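Local coordinates for protein putative secreted glycosylhydrolase (Parabacteroides distasonis ATCC 8503, PDB 3IMM) that probably acts as a secreted hydrolase of glycosides, of the 3-keto-disaccharide hydrolase family, and holds a bound sodium ion, at residues P9-N14 with I180-K185; G30-V35 with R194-R199; L51-K56 with I82-D87; E99-I104 with V136-K141; A130-M135 with L174-F179. All coordinates share one frame; numbering follows the deposited sequence.

Contact 1. Residues P9-N14 with I180-K185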
# COMPACT_ATOMS: atom_id res chain seq x y z
N PRO A 9 5.44 10.52 -12.83
CA PRO A 9 6.08 10.05 -11.63
C PRO A 9 5.35 10.59 -10.39
O PRO A 9 5.05 11.78 -10.30
CB PRO A 9 7.50 10.61 -11.76
CG PRO A 9 7.42 11.66 -12.75
CD PRO A 9 6.40 11.26 -13.69
N LEU A 10 5.02 9.71 -9.46
CA LEU A 10 4.19 10.11 -8.33
C LEU A 10 4.86 11.22 -7.52
O LEU A 10 4.18 12.09 -7.00
CB LEU A 10 3.94 8.89 -7.42
CG LEU A 10 3.12 9.11 -6.16
CD1 LEU A 10 1.65 9.56 -6.49
CD2 LEU A 10 3.17 7.84 -5.25
N PHE A 11 6.18 11.17 -7.39
CA PHE A 11 6.87 12.11 -6.54
C PHE A 11 7.68 13.09 -7.37
O PHE A 11 8.53 13.78 -6.83
CB PHE A 11 7.78 11.41 -5.49
CG PHE A 11 7.04 10.50 -4.54
CD1 PHE A 11 5.91 10.94 -3.85
CD2 PHE A 11 7.50 9.21 -4.31
CE1 PHE A 11 5.24 10.10 -2.97
CE2 PHE A 11 6.87 8.38 -3.39
CZ PHE A 11 5.72 8.82 -2.73
N GLY A 12 7.38 13.17 -8.66
CA GLY A 12 8.15 13.95 -9.59
C GLY A 12 9.56 13.43 -9.73
O GLY A 12 9.83 12.32 -9.35
N LYS A 13 10.46 14.27 -10.24
CA LYS A 13 11.88 13.93 -10.29
C LYS A 13 12.56 14.39 -9.02
O LYS A 13 12.23 15.44 -8.46
CB LYS A 13 12.54 14.62 -11.46
CG LYS A 13 11.85 14.42 -12.79
CD LYS A 13 12.36 15.47 -13.81
CE LYS A 13 13.32 14.88 -14.80
NZ LYS A 13 12.60 13.85 -15.66
N ASN A 14 13.50 13.58 -8.56
CA ASN A 14 14.28 13.87 -7.35
C ASN A 14 13.42 14.13 -6.11
O ASN A 14 13.78 14.94 -5.24
CB ASN A 14 15.21 15.05 -7.63
CG ASN A 14 15.99 14.87 -8.90
OD1 ASN A 14 16.49 13.77 -9.17
ND2 ASN A 14 16.04 15.90 -9.73
N ILE A 180 -1.16 10.06 -0.93
CA ILE A 180 -0.59 8.76 -1.17
C ILE A 180 0.78 8.70 -0.48
O ILE A 180 1.55 9.67 -0.49
CB ILE A 180 -0.51 8.45 -2.70
CG1 ILE A 180 -1.90 8.46 -3.32
CG2 ILE A 180 0.13 7.11 -2.93
CD1 ILE A 180 -1.97 8.34 -4.86
N GLY A 181 1.05 7.59 0.18
CA GLY A 181 2.35 7.39 0.79
C GLY A 181 2.87 5.97 0.76
O GLY A 181 2.14 5.03 0.47
N LEU A 182 4.16 5.84 1.05
CA LEU A 182 4.82 4.57 1.28
C LEU A 182 5.37 4.59 2.70
O LEU A 182 5.75 5.63 3.23
CB LEU A 182 5.97 4.36 0.30
CG LEU A 182 5.62 4.39 -1.18
CD1 LEU A 182 6.89 4.40 -2.04
CD2 LEU A 182 4.69 3.18 -1.51
N GLN A 183 5.36 3.42 3.31
CA GLN A 183 5.84 3.27 4.67
C GLN A 183 7.32 2.97 4.70
O GLN A 183 7.88 2.38 3.78
CB GLN A 183 5.05 2.18 5.36
CG GLN A 183 3.59 2.54 5.47
CD GLN A 183 2.76 1.36 5.84
OE1 GLN A 183 2.90 0.82 6.93
NE2 GLN A 183 1.89 0.94 4.93
N GLY A 184 7.93 3.41 5.81
CA GLY A 184 9.37 3.35 6.03
C GLY A 184 9.81 2.01 6.56
O GLY A 184 9.04 1.08 6.63
N LYS A 185 11.08 1.92 6.93
CA LYS A 185 11.69 0.71 7.46
C LYS A 185 11.50 0.57 8.95
O LYS A 185 11.90 1.44 9.71
CB LYS A 185 13.17 0.76 7.11
CG LYS A 185 14.06 -0.32 7.69
CD LYS A 185 15.52 -0.08 7.22
CE LYS A 185 16.56 -1.01 7.88
NZ LYS A 185 16.56 -0.95 9.36
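Ile180 meets Leu10 through the branches of both side chains: its CG2 lies 3.9 Å from Leu10 CD2, while the end of its long branch, CD1, stands 4.2 Å from Leu10 CD1. Leu10 reaches this place because its CG is anti to the backbone N (chi1 178°), which carries both methyls to the strand. The carbonyl O of Ile180 lies near the plane of the Phe11 ring, 4.5 Å from Phe11 CE1. These touches illustrate how a concanavalin-type beta sandwich is closed: strand 179-182 of one sheet is met by the type I turn Pro9 to Gly12, whose Leu10 is hydrogen-bonded through its backbone to Ile196 of the other sheet. Gly181 follows, contributing backbone alone, and is paired with Val66. At Leu182 the inward side returns, and its CD1 comes up to the rim of Phe11 near its plane, 4.2 Å from CE2, across CZ from CE1. The ring is backed on one face by its own neighbour, Leu10 CD2, 3.7 Å above the plane and displaced toward the rim. Leu182 also packs on Ile40, Phe193 and Ile196, within the buried layer between the sheets.

Contact 2. Residues G30-V35 with R194-R199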
# COMPACT_ATOMS: atom_id res chain seq x y z
N GLY A 30 17.99 5.03 -9.21
CA GLY A 30 16.62 5.02 -9.69
C GLY A 30 15.63 4.23 -8.83
O GLY A 30 14.49 4.03 -9.23
N VAL A 31 16.07 3.79 -7.67
CA VAL A 31 15.30 2.87 -6.81
C VAL A 31 15.14 3.57 -5.46
O VAL A 31 16.12 4.02 -4.88
CB VAL A 31 16.01 1.52 -6.69
CG1 VAL A 31 15.29 0.56 -5.67
CG2 VAL A 31 16.13 0.89 -8.07
N LEU A 32 13.88 3.74 -5.03
CA LEU A 32 13.53 4.44 -3.82
C LEU A 32 13.58 3.49 -2.63
O LEU A 32 13.07 2.39 -2.69
CB LEU A 32 12.11 5.05 -3.97
CG LEU A 32 11.54 5.88 -2.80
CD1 LEU A 32 12.34 7.19 -2.56
CD2 LEU A 32 10.06 6.19 -3.01
N GLY A 33 14.18 3.93 -1.53
CA GLY A 33 14.13 3.15 -0.29
C GLY A 33 14.28 4.06 0.91
O GLY A 33 14.60 5.24 0.76
N ALA A 34 14.09 3.47 2.08
CA ALA A 34 14.04 4.17 3.35
C ALA A 34 15.01 3.48 4.31
O ALA A 34 15.15 2.26 4.29
CB ALA A 34 12.62 4.11 3.92
N VAL A 35 15.67 4.27 5.14
CA VAL A 35 16.55 3.74 6.15
C VAL A 35 15.98 3.93 7.55
O VAL A 35 16.57 3.46 8.53
CB VAL A 35 17.93 4.38 6.07
CG1 VAL A 35 18.60 4.05 4.72
CG2 VAL A 35 17.89 5.91 6.36
N ARG A 194 10.38 1.27 -7.29
CA ARG A 194 10.75 1.98 -8.50
C ARG A 194 9.62 2.13 -9.47
O ARG A 194 8.56 1.50 -9.33
CB ARG A 194 11.95 1.37 -9.21
CG ARG A 194 11.65 0.12 -9.82
CD ARG A 194 12.77 -0.40 -10.74
NE ARG A 194 12.13 -1.57 -11.31
CZ ARG A 194 12.70 -2.70 -11.70
NH1 ARG A 194 13.99 -2.85 -11.66
NH2 ARG A 194 11.91 -3.68 -12.15
N ASN A 195 9.82 3.01 -10.44
CA ASN A 195 8.79 3.31 -11.42
C ASN A 195 7.43 3.59 -10.76
O ASN A 195 6.43 3.10 -11.20
CB ASN A 195 8.66 2.14 -12.42
CG ASN A 195 9.86 2.02 -13.31
OD1 ASN A 195 10.30 3.02 -13.88
ND2 ASN A 195 10.38 0.81 -13.47
N ILE A 196 7.42 4.43 -9.73
CA ILE A 196 6.18 4.81 -9.05
C ILE A 196 5.55 5.95 -9.82
O ILE A 196 6.11 7.07 -9.91
CB ILE A 196 6.41 5.21 -7.62
CG1 ILE A 196 7.34 4.22 -6.92
CG2 ILE A 196 5.10 5.30 -6.85
CD1 ILE A 196 8.01 4.82 -5.72
N LYS A 197 4.39 5.66 -10.40
CA LYS A 197 3.69 6.57 -11.29
C LYS A 197 2.19 6.50 -11.15
O LYS A 197 1.62 5.55 -10.62
CB LYS A 197 4.10 6.32 -12.76
CG LYS A 197 3.88 4.87 -13.26
CD LYS A 197 4.50 4.70 -14.61
CE LYS A 197 3.89 3.54 -15.43
NZ LYS A 197 4.61 3.44 -16.75
N ILE A 198 1.53 7.54 -11.60
CA ILE A 198 0.12 7.69 -11.39
C ILE A 198 -0.52 8.33 -12.64
O ILE A 198 0.12 9.10 -13.35
CB ILE A 198 -0.15 8.53 -10.11
CG1 ILE A 198 -1.63 8.52 -9.75
CG2 ILE A 198 0.38 10.00 -10.25
CD1 ILE A 198 -1.90 9.06 -8.35
N ARG A 199 -1.76 7.97 -12.92
CA ARG A 199 -2.58 8.74 -13.84
C ARG A 199 -4.04 8.66 -13.46
O ARG A 199 -4.45 7.78 -12.72
CB ARG A 199 -2.38 8.28 -15.27
CG ARG A 199 -2.90 6.96 -15.55
CD ARG A 199 -2.82 6.60 -17.03
NE ARG A 199 -3.15 5.18 -17.14
CZ ARG A 199 -2.91 4.42 -18.20
NH1 ARG A 199 -2.32 4.92 -19.27
NH2 ARG A 199 -3.21 3.14 -18.15
O HOH W 1 12.18 4.74 -10.31
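Leu32 holds CG anti to its backbone N (chi1 -178°), and Ile196 swings CG1 to the side away from its carbonyl carbon (chi1 -46°); together these turns bring one methyl of each into contact. Leu32 CD2 and Ile196 CD1 are 3.7 Å apart, the two side chains crossing at about a right angle, so the touch is a single methyl pair rather than a long overlap. Around it, Leu182 and Leu15 pack on Leu32.

Toward solvent the contact changes character. The carbonyl O of Gly30 approaches Arg194 CB to 3.7 Å, and one branch of Val31, CG2, lies 4.4 Å from that same CB. From there the arginine leads away: its chain runs out extended to NE, which makes a salt bridge with Asp54, while the side chain also forms a cation-pi interaction with Trp122. One water joins the backbones, donating to Gly30 O over 2.6 Å and accepting from Asn195 N over 2.9 Å.

Leu32 is also backbone-bonded to Phe193. What results is a small two-stranded beta hairpin, strands 25-28 and 31-34, laid with Leu32 inward against strand 191-200 of a concanavalin-like sandwich, its turn wetted at the surface.

Contact 3. Residues L51-K56 with I82-D87. With NA (sodium ion), chain D.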
# COMPACT_ATOMS: atom_id res chain seq x y z
N LEU A 51 -2.47 3.84 -9.67
CA LEU A 51 -1.11 3.96 -9.20
C LEU A 51 -0.40 2.68 -9.61
O LEU A 51 -0.89 1.59 -9.36
CB LEU A 51 -1.13 4.15 -7.67
CG LEU A 51 0.17 4.16 -6.87
CD1 LEU A 51 0.99 5.42 -7.18
CD2 LEU A 51 -0.10 4.05 -5.36
N ASP A 52 0.74 2.83 -10.29
CA ASP A 52 1.64 1.74 -10.65
C ASP A 52 2.94 1.89 -9.89
O ASP A 52 3.45 3.02 -9.69
CB ASP A 52 2.01 1.83 -12.13
CG ASP A 52 1.23 0.91 -12.99
OD1 ASP A 52 0.06 0.67 -12.70
OD2 ASP A 52 1.80 0.44 -13.96
N LEU A 53 3.49 0.75 -9.49
CA LEU A 53 4.80 0.73 -8.86
C LEU A 53 5.42 -0.65 -8.97
O LEU A 53 4.72 -1.65 -9.02
CB LEU A 53 4.68 1.11 -7.39
CG LEU A 53 3.85 0.22 -6.44
CD1 LEU A 53 4.44 0.23 -5.05
CD2 LEU A 53 2.37 0.61 -6.40
N ASP A 54 6.74 -0.67 -9.03
CA ASP A 54 7.50 -1.90 -8.95
C ASP A 54 7.93 -1.94 -7.51
O ASP A 54 8.15 -0.88 -6.91
CB ASP A 54 8.74 -1.86 -9.85
CG ASP A 54 8.41 -1.65 -11.34
OD1 ASP A 54 7.24 -1.81 -11.74
OD2 ASP A 54 9.34 -1.30 -12.13
N PHE A 55 8.05 -3.15 -6.95
CA PHE A 55 8.71 -3.34 -5.68
C PHE A 55 9.46 -4.66 -5.64
O PHE A 55 9.11 -5.62 -6.36
CB PHE A 55 7.71 -3.23 -4.54
CG PHE A 55 6.73 -4.34 -4.49
CD1 PHE A 55 7.00 -5.49 -3.73
CD2 PHE A 55 5.50 -4.24 -5.15
CE1 PHE A 55 6.07 -6.52 -3.64
CE2 PHE A 55 4.58 -5.29 -5.09
CZ PHE A 55 4.86 -6.43 -4.35
N LYS A 56 10.51 -4.69 -4.81
CA LYS A 56 11.31 -5.91 -4.54
C LYS A 56 11.33 -6.16 -3.04
O LYS A 56 11.55 -5.25 -2.25
CB LYS A 56 12.74 -5.70 -5.06
CG LYS A 56 13.75 -6.83 -4.82
CD LYS A 56 15.10 -6.53 -5.56
CE LYS A 56 15.88 -5.44 -4.87
NZ LYS A 56 17.23 -5.26 -5.41
N ILE A 82 -2.80 -0.88 1.23
CA ILE A 82 -2.59 -2.03 0.39
C ILE A 82 -1.32 -2.69 0.89
O ILE A 82 -0.24 -2.13 0.82
CB ILE A 82 -2.45 -1.68 -1.10
CG1 ILE A 82 -3.73 -1.02 -1.65
CG2 ILE A 82 -2.22 -3.03 -1.88
CD1 ILE A 82 -4.00 0.43 -1.23
N GLN A 83 -1.49 -3.89 1.44
CA GLN A 83 -0.38 -4.65 2.00
C GLN A 83 0.66 -5.06 0.95
O GLN A 83 0.32 -5.55 -0.13
CB GLN A 83 -0.94 -5.92 2.62
CG GLN A 83 0.06 -6.82 3.31
CD GLN A 83 0.52 -6.31 4.64
OE1 GLN A 83 0.34 -5.14 4.96
NE2 GLN A 83 1.09 -7.19 5.44
N ILE A 84 1.93 -4.92 1.32
CA ILE A 84 3.03 -5.50 0.56
C ILE A 84 3.77 -6.38 1.52
O ILE A 84 4.15 -5.94 2.60
CB ILE A 84 4.02 -4.45 -0.00
CG1 ILE A 84 3.38 -3.61 -1.07
CG2 ILE A 84 5.23 -5.14 -0.63
CD1 ILE A 84 4.23 -2.47 -1.53
N ALA A 85 3.95 -7.65 1.16
CA ALA A 85 4.52 -8.60 2.07
C ALA A 85 5.20 -9.72 1.32
O ALA A 85 4.79 -10.11 0.23
CB ALA A 85 3.43 -9.18 3.04
N ASP A 86 6.24 -10.24 1.95
CA ASP A 86 6.86 -11.50 1.53
C ASP A 86 6.03 -12.70 1.95
O ASP A 86 6.25 -13.26 3.00
CB ASP A 86 8.27 -11.64 2.12
CG ASP A 86 8.91 -12.97 1.79
OD1 ASP A 86 8.51 -13.57 0.75
OD2 ASP A 86 9.79 -13.43 2.54
N ASP A 87 5.10 -13.11 1.10
CA ASP A 87 4.25 -14.26 1.39
C ASP A 87 5.03 -15.59 1.54
O ASP A 87 4.46 -16.59 1.94
CB ASP A 87 3.20 -14.42 0.26
CG ASP A 87 2.14 -13.36 0.28
OD1 ASP A 87 2.19 -12.48 1.14
OD2 ASP A 87 1.23 -13.38 -0.57
NA NA D . 1.89 -3.59 5.97
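The Phe55 ring receives Ile84 on one face. The CG2 methyl sits 3.8 Å from the ring centroid and 28° off the normal, a CH-pi contact that leans toward one side of the ring, where CE1 is 3.4 Å away. Over the same face, but displaced toward the rim, comes Ile84 CD1, 4.2 Å above the plane. Phe55 CG lies between the backbone N and the carbonyl carbon (chi1 68°), which lays the ring beneath the isoleucine. A looser touch joins Ile84 CD1 to Leu53 CD1 at 4.4 Å.

A second flat group, the amide of Gln83, serves a different purpose. Its OE1 binds the sodium ion at 2.4 Å, and NE2 is held by the carbonyl of Glu99, a bond that fixes the turn of the amide. Asn62, Ser63 and Glu81 complete the protein ligands of the metal.

Adjacent residues of one strand thus face opposite ways, Ile84 into the core and Gln83 toward the ion. Strand 49-57 lies between 191-200 and 122-130 in its sheet, strand 80-85 is outermost in the facing sheet, and Ile84 also packs on Val65, Ile191 and Phe193, filling the interior of the sandwich.

Contact 4. Residues E99-I104 with V136-K141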
# COMPACT_ATOMS: atom_id res chain seq x y z
N GLU A 99 -3.04 -10.04 5.68
CA GLU A 99 -1.61 -9.79 5.82
C GLU A 99 -0.82 -10.20 4.58
O GLU A 99 0.36 -9.93 4.51
CB GLU A 99 -1.03 -10.51 7.03
CG GLU A 99 -1.72 -10.14 8.32
CD GLU A 99 -1.12 -10.84 9.52
OE1 GLU A 99 -0.84 -12.07 9.44
OE2 GLU A 99 -0.94 -10.14 10.53
N LYS A 100 -1.48 -10.79 3.60
CA LYS A 100 -0.82 -11.24 2.39
C LYS A 100 -0.61 -10.12 1.39
O LYS A 100 -1.29 -9.10 1.44
CB LYS A 100 -1.66 -12.33 1.70
CG LYS A 100 -1.97 -13.52 2.58
CD LYS A 100 -0.74 -14.09 3.24
CE LYS A 100 -1.09 -15.36 4.02
NZ LYS A 100 -0.00 -15.71 4.93
N CYS A 101 0.32 -10.34 0.46
CA CYS A 101 0.68 -9.29 -0.49
C CYS A 101 -0.49 -8.97 -1.41
O CYS A 101 -1.10 -9.89 -1.97
CB CYS A 101 1.90 -9.71 -1.30
SG CYS A 101 2.66 -8.37 -2.15
N GLY A 102 -0.84 -7.68 -1.51
CA GLY A 102 -1.96 -7.20 -2.31
C GLY A 102 -3.28 -7.21 -1.56
O GLY A 102 -4.28 -6.82 -2.10
N ALA A 103 -3.28 -7.64 -0.30
CA ALA A 103 -4.45 -7.49 0.52
C ALA A 103 -4.69 -6.02 0.87
O ALA A 103 -3.79 -5.19 0.80
CB ALA A 103 -4.34 -8.30 1.77
N ILE A 104 -5.92 -5.74 1.30
CA ILE A 104 -6.23 -4.48 2.00
C ILE A 104 -6.03 -4.77 3.47
O ILE A 104 -6.81 -5.54 4.12
CB ILE A 104 -7.65 -3.94 1.70
CG1 ILE A 104 -7.92 -3.95 0.20
CG2 ILE A 104 -7.85 -2.49 2.27
CD1 ILE A 104 -6.92 -3.04 -0.55
N VAL A 136 -6.57 -4.33 -6.78
CA VAL A 136 -5.13 -4.54 -6.77
C VAL A 136 -4.79 -5.61 -7.81
O VAL A 136 -5.30 -6.73 -7.79
CB VAL A 136 -4.60 -4.91 -5.39
CG1 VAL A 136 -3.11 -5.05 -5.42
CG2 VAL A 136 -5.03 -3.87 -4.35
N ILE A 137 -3.86 -5.25 -8.69
CA ILE A 137 -3.38 -6.14 -9.68
C ILE A 137 -1.91 -6.34 -9.35
O ILE A 137 -1.16 -5.38 -9.35
CB ILE A 137 -3.57 -5.55 -11.08
CG1 ILE A 137 -5.05 -5.18 -11.31
CG2 ILE A 137 -3.06 -6.57 -12.14
CD1 ILE A 137 -5.27 -3.97 -12.08
N LEU A 138 -1.51 -7.58 -9.08
CA LEU A 138 -0.12 -7.89 -8.65
C LEU A 138 0.48 -8.87 -9.67
O LEU A 138 -0.10 -9.90 -9.93
CB LEU A 138 -0.15 -8.48 -7.25
CG LEU A 138 1.16 -8.96 -6.63
CD1 LEU A 138 2.18 -7.82 -6.60
CD2 LEU A 138 0.94 -9.52 -5.23
N ASN A 139 1.60 -8.51 -10.29
CA ASN A 139 2.23 -9.35 -11.29
C ASN A 139 1.25 -9.84 -12.37
O ASN A 139 1.29 -10.98 -12.81
CB ASN A 139 3.00 -10.50 -10.59
CG ASN A 139 4.11 -9.96 -9.72
OD1 ASN A 139 4.71 -8.92 -10.06
ND2 ASN A 139 4.34 -10.59 -8.57
N GLY A 140 0.37 -8.93 -12.78
CA GLY A 140 -0.60 -9.20 -13.81
C GLY A 140 -1.81 -9.99 -13.36
O GLY A 140 -2.62 -10.34 -14.17
N LYS A 141 -1.96 -10.24 -12.06
CA LYS A 141 -3.11 -11.01 -11.52
C LYS A 141 -4.00 -10.10 -10.70
O LYS A 141 -3.53 -9.42 -9.78
CB LYS A 141 -2.65 -12.13 -10.62
CG LYS A 141 -1.68 -13.12 -11.21
CD LYS A 141 -2.36 -14.14 -12.08
CE LYS A 141 -1.40 -15.17 -12.65
NZ LYS A 141 -1.84 -15.78 -13.98
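Cys101 SG rests on one methyl of Leu138, CD2, at 3.7 Å; the carbonyl O of Cys101 flanks that methyl at 3.9 Å. Leu138 CG stands opposite its backbone N (chi1 176°), sending CD2 to the sulfur. Two residues earlier on the strand, Val136 turns both its branches to Gly102: CG2 lies 3.8 Å from Gly102 O, and CG1 is 4.0 Å from Gly102 CA. Ile104 adds a looser touch, its CD1 standing 4.3 Å from Val136 CG2.

Gly102 has no side chain, yet its place is demanding. A beta carbon here would point at Val136 and Leu138, and the backbone has a positive phi (87°), which itself favours glycine. Its carbonyl O is satisfied by the hydroxyl of Thr144.

The next shell fixes these groups. A type II turn, Lys100 to Ala103, is closed by Ala103 N to Lys100 O at 3.0 Å, while Asp87 takes the N-H of Cys101 and the backbone of Gln83 pairs with Gly102 and Ala103. Leu138 and Lys141 exchange two backbone bonds, and the side chain of Asn139 is held by His124, Asn123 and Val115. Asn139 and Gly140 are the corners of this type I' turn, a classic sequence for a two-residue beta hairpin. This hairpin links strands 133-138 and 141-147 at one edge of the sandwich, where the 99-104 loop packs against the inward face of its first strand.

Contact 5. Residues A130-M135 with L174-F179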
# COMPACT_ATOMS: atom_id res chain seq x y z
N ALA A 130 -11.04 3.98 -7.50
CA ALA A 130 -12.19 4.60 -8.13
C ALA A 130 -13.26 4.82 -7.08
O ALA A 130 -14.14 4.00 -6.90
CB ALA A 130 -12.70 3.72 -9.32
N GLY A 131 -13.16 5.94 -6.37
CA GLY A 131 -14.00 6.16 -5.19
C GLY A 131 -13.93 4.97 -4.23
O GLY A 131 -12.84 4.55 -3.82
N GLN A 132 -15.09 4.42 -3.89
CA GLN A 132 -15.16 3.28 -2.94
C GLN A 132 -14.66 1.94 -3.48
O GLN A 132 -14.57 0.96 -2.73
CB GLN A 132 -16.59 3.12 -2.41
CG GLN A 132 -16.91 4.16 -1.36
CD GLN A 132 -18.32 4.02 -0.82
OE1 GLN A 132 -19.23 3.72 -1.56
NE2 GLN A 132 -18.49 4.24 0.45
N HIS A 133 -14.36 1.88 -4.78
CA HIS A 133 -13.83 0.67 -5.42
C HIS A 133 -12.31 0.73 -5.61
O HIS A 133 -11.79 1.63 -6.32
CB HIS A 133 -14.54 0.44 -6.75
CG HIS A 133 -16.02 0.33 -6.59
ND1 HIS A 133 -16.65 -0.85 -6.25
CD2 HIS A 133 -17.00 1.28 -6.65
CE1 HIS A 133 -17.96 -0.63 -6.15
NE2 HIS A 133 -18.19 0.65 -6.38
N ILE A 134 -11.61 -0.19 -4.93
CA ILE A 134 -10.15 -0.36 -5.02
C ILE A 134 -9.89 -1.75 -5.60
O ILE A 134 -10.48 -2.73 -5.16
CB ILE A 134 -9.49 -0.19 -3.62
CG1 ILE A 134 -9.79 1.24 -3.13
CG2 ILE A 134 -7.95 -0.43 -3.65
CD1 ILE A 134 -9.23 1.59 -1.76
N MSE A 135 -9.05 -1.82 -6.63
CA MSE A 135 -8.60 -3.07 -7.21
C MSE A 135 -7.08 -3.15 -7.10
O MSE A 135 -6.39 -2.14 -7.29
CB MSE A 135 -9.03 -3.15 -8.68
CG MSE A 135 -8.33 -4.24 -9.46
SE MSE A 135 -8.91 -4.30 -11.32
CE MSE A 135 -10.80 -4.80 -11.06
N LEU A 174 -15.24 6.21 5.13
CA LEU A 174 -13.95 6.82 4.82
C LEU A 174 -14.06 7.64 3.51
O LEU A 174 -14.71 7.19 2.54
CB LEU A 174 -12.87 5.74 4.74
CG LEU A 174 -11.69 5.85 5.71
CD1 LEU A 174 -12.09 5.98 7.13
CD2 LEU A 174 -10.77 4.69 5.52
N PRO A 175 -13.51 8.87 3.52
CA PRO A 175 -13.31 9.61 2.27
C PRO A 175 -12.44 8.84 1.26
O PRO A 175 -11.51 8.10 1.66
CB PRO A 175 -12.59 10.89 2.74
CG PRO A 175 -12.97 11.04 4.19
CD PRO A 175 -13.11 9.65 4.71
N THR A 176 -12.68 9.11 -0.03
CA THR A 176 -12.04 8.41 -1.12
C THR A 176 -11.15 9.38 -1.92
O THR A 176 -11.07 9.35 -3.16
CB THR A 176 -13.10 7.67 -1.94
OG1 THR A 176 -14.01 8.62 -2.55
CG2 THR A 176 -13.86 6.71 -1.03
N LYS A 177 -10.52 10.26 -1.17
CA LYS A 177 -9.57 11.24 -1.66
C LYS A 177 -8.57 11.51 -0.53
O LYS A 177 -8.97 11.68 0.63
CB LYS A 177 -10.30 12.55 -2.04
CG LYS A 177 -9.32 13.72 -2.31
CD LYS A 177 -9.96 14.95 -2.96
CE LYS A 177 -8.93 16.07 -3.05
NZ LYS A 177 -9.49 17.39 -3.52
N GLY A 178 -7.30 11.61 -0.87
CA GLY A 178 -6.28 12.06 0.08
C GLY A 178 -4.88 11.81 -0.43
O GLY A 178 -4.66 11.52 -1.61
N PHE A 179 -3.92 11.90 0.48
CA PHE A 179 -2.52 11.77 0.10
C PHE A 179 -2.21 10.29 -0.13
O PHE A 179 -2.91 9.42 0.38
CB PHE A 179 -1.62 12.36 1.18
CG PHE A 179 -1.92 13.79 1.50
CD1 PHE A 179 -1.37 14.79 0.74
CD2 PHE A 179 -2.77 14.12 2.53
CE1 PHE A 179 -1.65 16.10 1.03
CE2 PHE A 179 -3.04 15.46 2.84
CZ PHE A 179 -2.49 16.43 2.07
O HOH W 2 -11.03 7.76 -5.58
O HOH W 3 -15.84 4.94 1.80
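Thr176 supplies the van der Waals part of the contact, set against the peptide that links Gly131 to Gln132. Its CG2 methyl is 3.6 Å from Gly131 C and 3.9 Å from Gln132 N, and OG1 stands 3.6 Å from Gly131 CA. With OG1 placed between the backbone N and the carbonyl carbon (chi1 64°), both branches lie on the side of the turn. Gln132 CG meets the same methyl, the two side chains crossing at a slant. Cutting Thr176 back to a glycine would remove this methyl and hydroxyl, and would probably open a gap beside the Gly131 peptide, leaving the segments joined mainly through water.

Two waters make the polar links. One accepts from Gly131 N and donates to Thr176 O, each at 2.9 Å. The other accepts from Gln132 NE2, at the end of an extended chain, and donates to Leu174 O over 2.6 Å.

Backbone bonds hold the turn itself: Ala130 N reaches His133 O at 2.7 Å, with the reverse pair, His133 N to Ala130 O, at 3.0 Å. The hydroxyl of Tyr68 is hydrogen-bonded to Gly131 O. Gly131 carries a positive phi (51°), as expected at the first corner of a type II' turn. This is the two-residue beta hairpin joining antiparallel neighbours 122-130 and 133-138, met at its tip by the loop that leads into strand 179-182 of the facing sheet.

Overall arrangement
Contacts 1, 3 and 4 are buried and join parts of the sandwich through methyls, a ring or a sulfur; contacts 2 and 5 lie nearer the surface, where waters bridge polar groups, mostly of the backbone, beside a few apolar touches. Contact 1 touches contacts 2 and 3: Leu182 touches Leu32 of contact 2, and Leu10 and Ile180 reach Leu51 of contact 3. Contacts 2 and 3 use adjacent strands, 191-200 and 49-57, tied by Asp54 to Asn195. Contacts 3 and 4 adjoin at strand 80-85, beside the sodium site. Contacts 4 and 5 share strand 133-138, about 17 Å apart between centres, each including one of its hairpin turns.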